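PDB 4QDJ: magnesium-protoporphyrin O-methyltransferase from Synechocystis sp., which methylates magnesium-protoporphyrin IX to its 13-monomethyl ester with S-adenosylmethionine as methyl donor, a step of chlorophyll biosynthesis. Local coordinates for residues Asp49-Trp54 with Ile132-Leu137; Gly59-Leu64 with Ile78-Ala83; Ala147-Leu152 with Arg158-Ser163; His193-Ile198 with Arg223-Val228. All blocks are in the same frame, centred on the assembly; numbering follows the deposited sequence. Where two conformers were deposited one is given.

Interaction 1: Asp49-Trp54 with Ile132-Leu137; sequences DSVVAW and ICLDVL. With SAM (S-adenosylmethionine), chain B.
No flat group comes between Val51 and the pair Ile132 and Leu134; the one ring nearby, the Trp54 indole, has Ser50 O over one face, offset toward the rim, and makes a cation-pi contact with Arg211. The touching itself is methyl on methyl. With Val51 CG1 anti to the backbone N (chi1 172°) and CG2 beside that N, the two methyls split: CG1 meets Ile132 CD1 at 4.2 Å, while CG2 comes to 4.0 Å from Leu134 CD1, Val51 and Leu134 sliding past each other in opposite directions. Helix 35-58 is thereby laid on the end of strand 130-133. Beyond Leu134 the chain turns into the cofactor pocket. The amino N of SAM donates to Leu134 O over 2.7 Å, and SAM CE, the methyl to be transferred, lies 3.2 Å from Asp135 O. Val136 CG2 stands 3.5 Å from SAM O4', with CG1 of the same valine 4.0 Å from SAM N9. An alanine here lacks both of these methyls, and the ribose is likely to lose its brace near the glycosidic bond and become freer to shift. Leu134 thus works on two fronts: its branched end packs against apolar carbon, and its carbonyl, probably facing a positively charged ammonium, anchors the amino acid end of the cofactor.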
# COMPACT_ATOMS: atom_id res chain seq x y z
N ASP A 49 -5.07 -3.99 -9.52
CA ASP A 49 -4.97 -4.16 -10.97
C ASP A 49 -4.80 -2.82 -11.70
O ASP A 49 -4.08 -2.75 -12.70
CB ASP A 49 -6.17 -4.92 -11.52
CG ASP A 49 -6.14 -6.40 -11.18
OD1 ASP A 49 -5.05 -6.91 -10.81
OD2 ASP A 49 -7.19 -7.06 -11.28
N SER A 50 -5.45 -1.78 -11.20
CA SER A 50 -5.34 -0.45 -11.80
C SER A 50 -3.92 0.09 -11.69
O SER A 50 -3.38 0.68 -12.63
CB SER A 50 -6.32 0.53 -11.14
OG SER A 50 -7.66 0.23 -11.50
N VAL A 51 -3.30 -0.11 -10.53
CA VAL A 51 -1.94 0.37 -10.31
C VAL A 51 -0.93 -0.42 -11.14
O VAL A 51 -0.05 0.15 -11.78
CB VAL A 51 -1.57 0.35 -8.81
CG1 VAL A 51 -0.09 0.66 -8.60
CG2 VAL A 51 -2.43 1.35 -8.06
N VAL A 52 -1.08 -1.75 -11.15
CA VAL A 52 -0.24 -2.59 -11.99
C VAL A 52 -0.35 -2.15 -13.45
O VAL A 52 0.66 -2.03 -14.16
CB VAL A 52 -0.60 -4.08 -11.86
CG1 VAL A 52 0.16 -4.92 -12.88
CG2 VAL A 52 -0.31 -4.57 -10.44
N ALA A 53 -1.58 -1.89 -13.90
CA ALA A 53 -1.82 -1.47 -15.27
C ALA A 53 -1.12 -0.15 -15.61
O ALA A 53 -0.57 0.00 -16.71
CB ALA A 53 -3.31 -1.36 -15.55
N TRP A 54 -1.14 0.80 -14.68
CA TRP A 54 -0.44 2.07 -14.86
C TRP A 54 1.04 1.82 -15.11
O TRP A 54 1.63 2.37 -16.05
CB TRP A 54 -0.57 2.95 -13.62
CG TRP A 54 -1.83 3.74 -13.50
CD1 TRP A 54 -2.81 3.87 -14.44
CD2 TRP A 54 -2.25 4.50 -12.37
NE1 TRP A 54 -3.82 4.68 -13.96
CE2 TRP A 54 -3.49 5.07 -12.68
CE3 TRP A 54 -1.68 4.75 -11.11
CZ2 TRP A 54 -4.19 5.89 -11.79
CZ3 TRP A 54 -2.37 5.56 -10.23
CH2 TRP A 54 -3.61 6.12 -10.57
N ILE A 132 5.03 3.26 -3.40
CA ILE A 132 3.59 3.01 -3.44
C ILE A 132 3.05 2.70 -2.05
O ILE A 132 3.64 1.91 -1.31
CB ILE A 132 3.25 1.85 -4.40
CG1 ILE A 132 3.90 2.07 -5.77
CG2 ILE A 132 1.74 1.70 -4.54
CD1 ILE A 132 3.68 0.92 -6.73
N CYS A 133 1.92 3.31 -1.70
CA CYS A 133 1.29 3.07 -0.42
C CYS A 133 -0.22 2.98 -0.62
O CYS A 133 -0.90 4.01 -0.71
CB CYS A 133 1.64 4.19 0.56
SG CYS A 133 1.08 3.93 2.25
N LEU A 134 -0.74 1.76 -0.70
CA LEU A 134 -2.15 1.53 -0.99
C LEU A 134 -2.95 1.09 0.22
O LEU A 134 -2.56 0.14 0.91
CB LEU A 134 -2.32 0.48 -2.09
CG LEU A 134 -1.67 0.72 -3.45
CD1 LEU A 134 -2.07 -0.38 -4.42
CD2 LEU A 134 -2.06 2.09 -3.99
N ASP A 135 -4.06 1.78 0.48
CA ASP A 135 -5.00 1.41 1.53
C ASP A 135 -4.34 1.25 2.90
O ASP A 135 -4.69 0.35 3.67
CB ASP A 135 -5.77 0.13 1.16
CG ASP A 135 -6.65 0.31 -0.07
OD1 ASP A 135 -6.77 1.44 -0.58
OD2 ASP A 135 -7.23 -0.70 -0.53
N VAL A 136 -3.39 2.13 3.19
CA VAL A 136 -2.71 2.13 4.48
C VAL A 136 -3.08 3.39 5.26
O VAL A 136 -3.32 3.34 6.47
CB VAL A 136 -1.18 2.07 4.30
CG1 VAL A 136 -0.47 2.22 5.63
CG2 VAL A 136 -0.78 0.76 3.62
N LEU A 137 -3.14 4.52 4.56
CA LEU A 137 -3.41 5.82 5.18
C LEU A 137 -4.78 5.87 5.86
O LEU A 137 -5.01 6.72 6.72
CB LEU A 137 -3.29 6.94 4.15
CG LEU A 137 -1.90 7.12 3.52
CD1 LEU A 137 -1.93 8.21 2.46
CD2 LEU A 137 -0.87 7.43 4.60
N SAM B . -1.14 -2.20 0.82
CA SAM B . -1.65 -3.57 0.96
C SAM B . -2.67 -3.88 -0.12
O SAM B . -3.33 -2.98 -0.65
OXT SAM B . -2.86 -5.04 -0.50
CB SAM B . -2.23 -3.83 2.35
CG SAM B . -3.38 -2.93 2.80
SD SAM B . -4.02 -3.42 4.43
CE SAM B . -5.66 -2.65 4.43
C5' SAM B . -3.15 -2.25 5.49
C4' SAM B . -1.74 -2.74 5.82
O4' SAM B . -0.96 -1.63 6.21
C3' SAM B . -1.70 -3.74 6.97
O3' SAM B . -1.00 -4.89 6.55
C2' SAM B . -0.92 -3.03 8.06
O2' SAM B . -0.10 -3.92 8.79
C1' SAM B . -0.11 -2.03 7.26
N9 SAM B . 0.32 -0.86 8.04
C8 SAM B . -0.44 -0.10 8.89
N7 SAM B . 0.35 0.87 9.40
C5 SAM B . 1.60 0.73 8.89
C6 SAM B . 2.77 1.44 9.08
N6 SAM B . 2.80 2.49 9.90
N1 SAM B . 3.91 1.05 8.41
C2 SAM B . 3.88 -0.03 7.56
N3 SAM B . 2.71 -0.74 7.38
C4 SAM B . 1.59 -0.35 8.03

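Interaction 2: Gly59-Leu64 with Ile78-Ala83; sequences GNLPGL and IPLAQA
Ahead of the point where Leu61 reaches Leu80 and Ala83, the chain comes off helix 35-58 at Gly59, whose positive phi of 86° would press any CB against the preceding carbonyl O. Asn60 follows, its side chain lying against Arg158. Leu61 then carries most of the contact. With CG anti to the backbone N (chi1 -166°), it places CD2 at the end of helix 77-82, where that methyl sits 3.6 Å from Ala83 CB and 4.0 Å from Leu80 CD2. The two leucine side chains cross at about a right angle, and Leu55 and Val56 of helix 35-58 also touch Leu61. Pro62 adds a looser contact at the exposed margin, its CG 3.8 Å from Ala83 O. Leu61 to Leu64 form a type II beta turn, closed by Leu64 N donating to Leu61 O over 3.0 Å, and Gly63 takes the third position with the positive phi that this turn favours. Backbone hydrogen bonds between Gly63 and Gly84 and between Leu64 and Leu86 then lead the chain into the sheet. Strands 65-69 and 86-91 run parallel as neighbours with helix 77-82 between them in sequence, so the turn and the helix end meet at one end of the opening beta-alpha-beta unit of the Rossmann-like fold of class I methyltransferases.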
# COMPACT_ATOMS: atom_id res chain seq x y z
N GLY A 59 5.98 1.11 -19.68
CA GLY A 59 6.95 0.39 -20.47
C GLY A 59 8.31 0.21 -19.81
O GLY A 59 9.21 -0.41 -20.39
N ASN A 60 8.47 0.73 -18.60
CA ASN A 60 9.76 0.70 -17.92
C ASN A 60 9.76 -0.10 -16.62
O ASN A 60 10.66 0.04 -15.80
CB ASN A 60 10.24 2.13 -17.63
CG ASN A 60 9.36 2.84 -16.63
OD1 ASN A 60 8.20 2.47 -16.42
ND2 ASN A 60 9.90 3.87 -15.99
N LEU A 61 8.74 -0.93 -16.44
CA LEU A 61 8.61 -1.69 -15.20
C LEU A 61 9.71 -2.74 -14.96
O LEU A 61 10.17 -2.89 -13.82
CB LEU A 61 7.21 -2.31 -15.09
CG LEU A 61 6.82 -2.86 -13.72
CD1 LEU A 61 6.99 -1.80 -12.64
CD2 LEU A 61 5.38 -3.37 -13.74
N PRO A 62 10.14 -3.48 -16.00
CA PRO A 62 11.23 -4.42 -15.74
C PRO A 62 12.49 -3.73 -15.23
O PRO A 62 13.02 -2.84 -15.89
CB PRO A 62 11.49 -5.04 -17.12
CG PRO A 62 10.18 -4.97 -17.80
CD PRO A 62 9.56 -3.68 -17.34
N GLY A 63 12.94 -4.13 -14.04
CA GLY A 63 14.14 -3.57 -13.45
C GLY A 63 13.91 -2.32 -12.62
O GLY A 63 14.84 -1.80 -12.00
N LEU A 64 12.67 -1.84 -12.60
CA LEU A 64 12.34 -0.61 -11.87
C LEU A 64 12.37 -0.84 -10.36
O LEU A 64 11.82 -1.82 -9.86
CB LEU A 64 10.96 -0.10 -12.29
CG LEU A 64 10.61 1.32 -11.85
CD1 LEU A 64 11.46 2.33 -12.61
CD2 LEU A 64 9.12 1.59 -12.06
N ILE A 78 3.65 -8.89 -5.38
CA ILE A 78 3.83 -10.09 -6.19
C ILE A 78 3.58 -9.86 -7.69
O ILE A 78 4.45 -10.17 -8.51
CB ILE A 78 3.04 -11.29 -5.61
CG1 ILE A 78 3.61 -11.66 -4.24
CG2 ILE A 78 3.10 -12.48 -6.56
CD1 ILE A 78 2.76 -12.65 -3.46
N PRO A 79 2.43 -9.28 -8.07
CA PRO A 79 2.27 -9.03 -9.51
C PRO A 79 3.27 -8.04 -10.10
O PRO A 79 3.60 -8.16 -11.28
CB PRO A 79 0.83 -8.49 -9.63
CG PRO A 79 0.44 -8.09 -8.25
CD PRO A 79 1.19 -8.99 -7.33
N LEU A 80 3.76 -7.09 -9.31
CA LEU A 80 4.80 -6.19 -9.82
C LEU A 80 6.10 -6.95 -10.07
O LEU A 80 6.77 -6.73 -11.07
CB LEU A 80 5.03 -5.01 -8.87
CG LEU A 80 3.91 -3.97 -8.81
CD1 LEU A 80 4.29 -2.82 -7.89
CD2 LEU A 80 3.58 -3.46 -10.21
N ALA A 81 6.44 -7.85 -9.15
CA ALA A 81 7.63 -8.68 -9.31
C ALA A 81 7.49 -9.62 -10.50
O ALA A 81 8.45 -9.85 -11.23
CB ALA A 81 7.91 -9.46 -8.04
N GLN A 82 6.29 -10.16 -10.68
CA GLN A 82 6.00 -11.01 -11.83
C GLN A 82 6.23 -10.27 -13.14
O GLN A 82 6.64 -10.87 -14.14
CB GLN A 82 4.55 -11.53 -11.76
CG GLN A 82 4.34 -12.62 -10.73
CD GLN A 82 2.88 -13.01 -10.55
OE1 GLN A 82 2.00 -12.15 -10.45
NE2 GLN A 82 2.61 -14.31 -10.51
N ALA A 83 5.97 -8.97 -13.13
CA ALA A 83 6.15 -8.13 -14.31
C ALA A 83 7.58 -7.63 -14.47
O ALA A 83 7.89 -6.89 -15.40
CB ALA A 83 5.17 -6.96 -14.29

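Interaction 3: Ala147-Leu152 with Arg158-Ser163; sequences AMISHL and RRLILS
Strand 130-133, helix 142-155 and strand 159-164 make a beta-alpha-beta crossover of the Rossmann-like fold, and Ile149 and Leu152 on its helix pack against Leu160 and Leu162 on its second strand. Helix and strand run roughly antiparallel, 151° between their directions, as expected when the chain leaves the helix and turns straight back into the sheet; their axes approach to 10.2 Å. Leu160 and Leu162, two residues apart, present the same face of the strand, while Ile149 and Leu152, three apart, lie along one side of the helix. All four are buried, and the contact is wholly apolar between side chains. Leu162 CD1 is pressed against the ethyl branch of Ile149, 3.8 Å from Ile149 CD1 and the same from its CG1, and Ile149 CG2 closes in on that methyl at 4.1 Å. Placing CG1 beside the backbone N (chi1 -67°) leaves CG2 beside the carbonyl carbon, and there CG2 borders Leu160 CD2 as well, at 4.2 Å, the two side chains crossing at about a right angle. Ile198, Ile201 and Leu202 of helix 195-204 also touch Ile149, so the isoleucine joins two helices and the sheet. An alanine at this position lacks both the ethyl arm and CG2, and a gap is likely to open around Leu162 CD1 and Leu160 CD2, with the packing of helix 195-204 disturbed too. Leu152 sits beside Cys133 of the first strand, and its own CB rests 4.0 Å from Leu160 CD1.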
# COMPACT_ATOMS: atom_id res chain seq x y z
N ALA A 147 2.47 13.35 7.87
CA ALA A 147 3.85 13.03 8.22
C ALA A 147 4.31 11.77 7.48
O ALA A 147 5.45 11.68 7.04
CB ALA A 147 3.98 12.84 9.73
N MET A 148 3.40 10.81 7.34
CA MET A 148 3.70 9.57 6.63
C MET A 148 3.97 9.84 5.15
O MET A 148 4.93 9.32 4.58
CB MET A 148 2.57 8.57 6.79
CG MET A 148 2.46 8.00 8.20
SD MET A 148 0.96 7.03 8.48
CE MET A 148 1.15 5.74 7.25
N ILE A 149 3.11 10.64 4.53
CA ILE A 149 3.28 10.99 3.12
C ILE A 149 4.59 11.74 2.89
O ILE A 149 5.30 11.47 1.93
CB ILE A 149 2.09 11.83 2.61
CG1 ILE A 149 0.82 10.98 2.58
CG2 ILE A 149 2.38 12.39 1.22
CD1 ILE A 149 -0.44 11.78 2.31
N SER A 150 4.91 12.66 3.79
CA SER A 150 6.15 13.42 3.68
C SER A 150 7.37 12.51 3.76
O SER A 150 8.34 12.70 3.04
CB SER A 150 6.22 14.51 4.75
OG SER A 150 5.19 15.47 4.56
N HIS A 151 7.31 11.51 4.63
CA HIS A 151 8.42 10.57 4.73
C HIS A 151 8.55 9.72 3.48
O HIS A 151 9.64 9.51 2.96
CB HIS A 151 8.31 9.67 5.96
CG HIS A 151 9.49 8.77 6.14
ND1 HIS A 151 10.69 9.21 6.63
CD2 HIS A 151 9.66 7.46 5.85
CE1 HIS A 151 11.55 8.21 6.66
NE2 HIS A 151 10.95 7.13 6.19
N LEU A 152 7.41 9.21 3.00
CA LEU A 152 7.40 8.40 1.78
C LEU A 152 7.92 9.21 0.60
O LEU A 152 8.66 8.69 -0.25
CB LEU A 152 5.99 7.88 1.49
CG LEU A 152 5.45 6.85 2.49
CD1 LEU A 152 4.02 6.49 2.15
CD2 LEU A 152 6.33 5.60 2.50
N ARG A 158 11.26 9.82 -8.02
CA ARG A 158 10.43 10.29 -9.12
C ARG A 158 8.92 10.24 -8.86
O ARG A 158 8.20 11.18 -9.21
CB ARG A 158 10.75 9.51 -10.40
CG ARG A 158 10.12 10.09 -11.65
CD ARG A 158 10.50 9.29 -12.89
NE ARG A 158 10.02 7.92 -12.80
CZ ARG A 158 8.83 7.51 -13.23
NH1 ARG A 158 8.00 8.38 -13.79
NH2 ARG A 158 8.48 6.24 -13.11
N ARG A 159 8.44 9.16 -8.26
CA ARG A 159 7.01 8.93 -8.23
C ARG A 159 6.49 8.36 -6.91
O ARG A 159 7.10 7.47 -6.32
CB ARG A 159 6.60 8.02 -9.39
CG ARG A 159 5.14 7.60 -9.38
CD ARG A 159 4.75 6.90 -10.67
NE ARG A 159 5.62 5.76 -10.97
CZ ARG A 159 5.49 4.98 -12.04
NH1 ARG A 159 4.52 5.22 -12.92
NH2 ARG A 159 6.32 3.97 -12.23
N LEU A 160 5.36 8.89 -6.46
CA LEU A 160 4.67 8.39 -5.28
C LEU A 160 3.21 8.10 -5.64
O LEU A 160 2.51 8.97 -6.14
CB LEU A 160 4.74 9.42 -4.15
CG LEU A 160 4.02 9.10 -2.83
CD1 LEU A 160 4.50 7.77 -2.25
CD2 LEU A 160 4.23 10.23 -1.83
N ILE A 161 2.77 6.87 -5.40
CA ILE A 161 1.39 6.49 -5.65
C ILE A 161 0.70 6.18 -4.33
O ILE A 161 1.21 5.39 -3.54
CB ILE A 161 1.30 5.28 -6.60
CG1 ILE A 161 1.84 5.66 -7.98
CG2 ILE A 161 -0.13 4.77 -6.70
CD1 ILE A 161 2.07 4.47 -8.89
N LEU A 162 -0.45 6.80 -4.10
CA LEU A 162 -1.19 6.63 -2.85
C LEU A 162 -2.65 6.29 -3.13
O LEU A 162 -3.20 6.70 -4.15
CB LEU A 162 -1.17 7.92 -2.03
CG LEU A 162 0.16 8.58 -1.67
CD1 LEU A 162 -0.11 9.91 -0.98
CD2 LEU A 162 0.99 7.67 -0.79
N SER A 163 -3.27 5.56 -2.22
CA SER A 163 -4.72 5.43 -2.24
C SER A 163 -5.29 5.71 -0.85
O SER A 163 -4.64 5.46 0.16
CB SER A 163 -5.18 4.07 -2.77
OG SER A 163 -4.90 3.03 -1.85

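Interaction 4: His193-Ile198 with Arg223-Val228; sequences HKEADI and RILEAV
Glu195 and Arg223 form a bidentate, side-on salt bridge in which NE and NH2 of the guanidinium each take one carboxylate oxygen. Arg223 NE donates to Glu195 OE1 over 2.7 Å and Arg223 NH2 to Glu195 OE2 over 3.0 Å, both bonds nearly straight at 164°. The carboxylate lies at the guanidinium edge, but the two planes are turned 37° apart, which leaves the bonds unequal in setting: OE2 is met on its syn side with the donor only moderately out of the carboxylate plane, whereas the donor to OE1 comes from well above that plane. Glu195 gets there with CG anti to the backbone N (chi1 174°) and an extended chain, while Arg223 bends at chi2 to turn its NE edge to it. Each partner has further bonds. Glu195 OE2 also receives Arg199 NE from the next turn of the helix, and Arg223 NH1 donates to Gly213 O of the neighbouring strand 207-216. Alongside, Leu225 CD2 lies over one guanidinium face, 3.9 Å above the plane and offset toward its rim, and Leu225 CD1 touches Ile198 CG2 at 3.8 Å, carrying the contact into the buried interior. His193 is occupied as well, with ND1 bonded to Thr142 OG1 and NE2 to Leu137 O. Strand 221-229 is thus tied to the start of helix 195-204, just after the N-cap Lys194. One carboxylate answering two arginines should stay ionised, and its place in the first turn of the helix probably stabilises that charge further.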
# COMPACT_ATOMS: atom_id res chain seq x y z
N HIS A 193 -9.89 10.91 4.22
CA HIS A 193 -9.07 12.08 4.01
C HIS A 193 -9.61 12.90 2.85
O HIS A 193 -10.03 12.34 1.84
CB HIS A 193 -7.62 11.68 3.74
CG HIS A 193 -7.00 10.89 4.84
ND1 HIS A 193 -6.68 11.45 6.06
CD2 HIS A 193 -6.65 9.59 4.92
CE1 HIS A 193 -6.15 10.52 6.84
NE2 HIS A 193 -6.12 9.38 6.17
N LYS A 194 -9.60 14.22 3.00
CA LYS A 194 -9.99 15.10 1.92
C LYS A 194 -8.94 15.06 0.82
O LYS A 194 -7.74 15.16 1.11
CB LYS A 194 -10.15 16.54 2.42
CG LYS A 194 -11.28 16.75 3.41
CD LYS A 194 -11.39 18.21 3.82
CE LYS A 194 -12.51 18.42 4.83
NZ LYS A 194 -13.83 17.99 4.29
N GLU A 195 -9.38 14.92 -0.42
CA GLU A 195 -8.46 14.93 -1.55
C GLU A 195 -7.68 16.23 -1.61
O GLU A 195 -6.50 16.24 -1.97
CB GLU A 195 -9.21 14.68 -2.87
CG GLU A 195 -8.33 14.83 -4.10
CD GLU A 195 -8.92 14.20 -5.34
OE1 GLU A 195 -9.80 13.31 -5.21
OE2 GLU A 195 -8.51 14.58 -6.46
N ALA A 196 -8.33 17.33 -1.24
CA ALA A 196 -7.67 18.63 -1.21
C ALA A 196 -6.49 18.62 -0.23
O ALA A 196 -5.44 19.21 -0.51
CB ALA A 196 -8.66 19.73 -0.85
N ASP A 197 -6.67 17.95 0.90
CA ASP A 197 -5.60 17.83 1.90
C ASP A 197 -4.45 16.98 1.38
O ASP A 197 -3.29 17.34 1.53
CB ASP A 197 -6.14 17.24 3.21
CG ASP A 197 -7.06 18.19 3.95
OD1 ASP A 197 -7.07 19.40 3.62
OD2 ASP A 197 -7.77 17.74 4.87
N ILE A 198 -4.78 15.84 0.77
CA ILE A 198 -3.77 14.94 0.23
C ILE A 198 -2.96 15.62 -0.88
O ILE A 198 -1.74 15.52 -0.92
CB ILE A 198 -4.39 13.63 -0.30
CG1 ILE A 198 -5.14 12.91 0.82
CG2 ILE A 198 -3.31 12.72 -0.87
CD1 ILE A 198 -4.27 12.50 1.99
N ARG A 223 -9.68 6.13 -3.59
CA ARG A 223 -9.21 7.13 -4.52
C ARG A 223 -7.71 6.95 -4.71
O ARG A 223 -6.96 6.90 -3.74
CB ARG A 223 -9.51 8.53 -3.97
CG ARG A 223 -8.98 9.68 -4.81
CD ARG A 223 -9.69 9.77 -6.15
NE ARG A 223 -9.46 11.08 -6.77
CZ ARG A 223 -9.32 11.28 -8.07
NH1 ARG A 223 -9.38 10.26 -8.92
NH2 ARG A 223 -9.12 12.51 -8.53
N ILE A 224 -7.27 6.85 -5.96
CA ILE A 224 -5.86 6.60 -6.26
C ILE A 224 -5.22 7.81 -6.93
O ILE A 224 -5.74 8.32 -7.91
CB ILE A 224 -5.71 5.37 -7.19
CG1 ILE A 224 -6.63 4.24 -6.75
CG2 ILE A 224 -4.26 4.91 -7.23
CD1 ILE A 224 -6.75 3.12 -7.76
N LEU A 225 -4.09 8.26 -6.39
CA LEU A 225 -3.36 9.38 -6.97
C LEU A 225 -1.94 8.97 -7.34
O LEU A 225 -1.22 8.39 -6.52
CB LEU A 225 -3.29 10.55 -5.99
CG LEU A 225 -4.61 11.15 -5.50
CD1 LEU A 225 -4.34 12.29 -4.54
CD2 LEU A 225 -5.46 11.62 -6.68
N GLU A 226 -1.55 9.27 -8.57
CA GLU A 226 -0.16 9.14 -8.98
C GLU A 226 0.48 10.52 -8.91
O GLU A 226 0.02 11.45 -9.57
CB GLU A 226 -0.05 8.60 -10.41
CG GLU A 226 1.38 8.50 -10.92
CD GLU A 226 1.45 8.14 -12.39
OE1 GLU A 226 0.65 8.68 -13.18
OE2 GLU A 226 2.31 7.31 -12.76
N ALA A 227 1.51 10.65 -8.08
CA ALA A 227 2.21 11.91 -7.93
C ALA A 227 3.62 11.79 -8.49
O ALA A 227 4.31 10.80 -8.25
CB ALA A 227 2.25 12.33 -6.47
N VAL A 228 4.04 12.80 -9.24
CA VAL A 228 5.36 12.80 -9.85
C VAL A 228 6.15 14.04 -9.43
O VAL A 228 5.61 15.15 -9.40
CB VAL A 228 5.26 12.72 -11.40
CG1 VAL A 228 6.62 12.92 -12.04
CG2 VAL A 228 4.66 11.38 -11.81

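How the interactions relate
Interactions 1 and 3 are core contacts, wholly apolar between their side chains, whereas interactions 2 and 4 are only partly buried; of these, interaction 4 carries the one salt bridge that runs between paired segments. The same central sheet serves 1, 3 and 4, strand 159-164 standing between 130-133 and 221-229. Helix 35-58 packs on one face, reaching Ile224 as well as Ile132, while helices 142-155 and 195-204 share the other, where Ile149 meets Ile198. Interaction 2 joins the first side through Leu80, which touches both Ile132 and Val52. Interactions 2 and 4 do not touch. Interaction 1 alone includes the cofactor, and its Asp135 OD1 is hydrogen-bonded to Ser163 OG of interaction 3.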